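Side-chain contact in uncharacterized protein MJ0764 (Methanocaldococcus jannaschii, PDB 2B8M), which is of unknown function but belongs to the RmlC-like cupin family and has a double-stranded beta-helix fold: residues H68-K71 with E72-V76. Sequence-based numbering, arbitrary orientation.
Sequences HNYK and EGNIV. With EDO (1,2-ethanediol), chain G.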
loop_
_atom_site.group_PDB
_atom_site.type_symbol
_atom_site.label_atom_id
_atom_site.label_comp_id
_atom_site.label_asym_id
_atom_site.label_seq_id
_atom_site.Cartn_x
_atom_site.Cartn_y
_atom_site.Cartn_z
ATOM N N HIS A 68 11.798 -2.701 17.379
ATOM C CA HIS A 68 11.072 -1.425 17.393
ATOM C C HIS A 68 9.590 -1.686 17.143
ATOM O O HIS A 68 9.255 -2.512 16.283
ATOM C CB HIS A 68 11.675 -0.448 16.373
ATOM C CG HIS A 68 13.090 -0.045 16.678
ATOM N ND1 HIS A 68 13.962 0.387 15.702
ATOM C CD2 HIS A 68 13.787 -0.022 17.835
ATOM C CE1 HIS A 68 15.132 0.662 16.246
ATOM N NE2 HIS A 68 15.059 0.420 17.537
ATOM N N ASN A 69 8.711 -1.001 17.875
ATOM C CA ASN A 69 7.268 -1.176 17.705
ATOM C C ASN A 69 6.638 -0.083 16.874
ATOM O O ASN A 69 6.893 1.102 17.075
ATOM C CB ASN A 69 6.566 -1.246 19.055
ATOM C CG ASN A 69 7.039 -2.433 19.893
ATOM O OD1 ASN A 69 7.231 -3.530 19.391
ATOM N ND2 ASN A 69 7.182 -2.208 21.179
ATOM N N TYR A 70 5.799 -0.481 15.921
ATOM C CA TYR A 70 5.090 0.472 15.068
ATOM C C TYR A 70 3.613 0.106 15.037
ATOM O O TYR A 70 3.269 -1.033 14.947
ATOM C CB TYR A 70 5.679 0.438 13.663
ATOM C CG TYR A 70 7.107 0.921 13.687
ATOM C CD1 TYR A 70 7.384 2.269 13.932
ATOM C CD2 TYR A 70 8.179 0.051 13.492
ATOM C CE1 TYR A 70 8.702 2.738 14.006
ATOM C CE2 TYR A 70 9.499 0.515 13.542
ATOM C CZ TYR A 70 9.745 1.858 13.771
ATOM O OH TYR A 70 11.034 2.298 13.861
ATOM N N LYS A 71 2.757 1.104 15.164
ATOM C CA LYS A 71 1.316 0.894 15.230
ATOM C C LYS A 71 0.659 1.290 13.924
ATOM O O LYS A 71 1.275 1.902 13.041
ATOM C CB LYS A 71 0.737 1.744 16.365
ATOM C CG LYS A 71 1.149 1.281 17.746
ATOM C CD LYS A 71 0.810 2.300 18.795
ATOM C CE LYS A 71 1.239 1.854 20.193
ATOM N NZ LYS A 71 0.246 0.955 20.839
ATOM N N GLU A 72 -0.614 0.946 13.828
ATOM C CA GLU A 72 -1.502 1.447 12.803
ATOM C C GLU A 72 -1.268 2.950 12.596
ATOM O O GLU A 72 -1.117 3.692 13.561
ATOM C CB GLU A 72 -2.952 1.206 13.257
ATOM C CG GLU A 72 -3.984 1.911 12.344
ATOM C CD GLU A 72 -5.439 1.860 12.849
ATOM O OE1 GLU A 72 -5.755 1.127 13.836
ATOM O OE2 GLU A 72 -6.276 2.582 12.241
ATOM N N GLY A 73 -1.250 3.392 11.340
ATOM C CA GLY A 73 -0.944 4.790 11.009
ATOM C C GLY A 73 0.512 5.025 10.641
ATOM O O GLY A 73 0.890 6.137 10.351
ATOM N N ASN A 74 1.331 3.980 10.674
ATOM C CA ASN A 74 2.741 4.073 10.245
ATOM C C ASN A 74 2.973 3.395 8.916
ATOM O O ASN A 74 2.374 2.354 8.625
ATOM C CB ASN A 74 3.690 3.407 11.254
ATOM C CG ASN A 74 3.909 4.213 12.516
ATOM O OD1 ASN A 74 3.674 3.685 13.613
ATOM N ND2 ASN A 74 4.383 5.463 12.400
ATOM N N ILE A 75 3.847 3.989 8.109
ATOM C CA ILE A 75 4.441 3.318 6.984
ATOM C C ILE A 75 5.908 3.260 7.307
ATOM O O ILE A 75 6.514 4.285 7.619
ATOM C CB ILE A 75 4.227 4.082 5.675
ATOM C CG1 ILE A 75 2.754 4.242 5.384
ATOM C CG2 ILE A 75 5.012 3.422 4.530
ATOM C CD1 ILE A 75 2.496 5.058 4.143
ATOM N N VAL A 76 6.450 2.052 7.278
ATOM C CA VAL A 76 7.840 1.835 7.649
ATOM C C VAL A 76 8.633 1.358 6.441
ATOM O O VAL A 76 8.307 0.328 5.833
ATOM C CB VAL A 76 7.982 0.819 8.800
ATOM C CG1 VAL A 76 9.489 0.643 9.164
ATOM C CG2 VAL A 76 7.169 1.201 10.006
HETATM C C1 EDO G . 18.869 0.801 18.905
HETATM O O1 EDO G . 18.611 -0.525 18.479
HETATM C C2 EDO G . 17.984 1.027 20.115
HETATM O O2 EDO G . 16.632 0.907 19.663
#
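Tyr70 sets CG anti to its carbonyl carbon (chi1 -65°), which brings its ring against Val76, whose CG2 also stands anti to its carbonyl carbon. This methyl lies over one ring face, 4.0 Å from the centroid of the Tyr70 ring and 22° off the normal, evidence of a CH-pi contact displaced toward the rim; the closest pair is Tyr70 CG to Val76 CG2 at 3.7 Å. Asn74 OD1 comes to the ring edge instead, the amide nearly perpendicular to the ring. Asn74 OD1 also accepts a weak hydrogen bond from Lys71 N (3.1 Å, 134°), and Asn74 N returns a weak one to Lys71 O at 3.2 Å, closing a type II turn with Gly73 at positive phi. Before the turn, Tyr70 OH and His68 ND1 both hydrogen-bond to Glu4 OE2 of the second subunit. Across the imidazole, His68 NE2 hydrogen-bonds O2 of a 1,2-ethanediol at 2.7 Å. A leucine in place of His68 would probably leave that Glu4 carboxylate with one partner fewer and the diol without its hydrogen bond. At the dimer interface, where Asn74 and Ile75 pair antiparallel with a second-subunit strand, the turn carries the chain between the two sheets of the cupin double-stranded beta-helix.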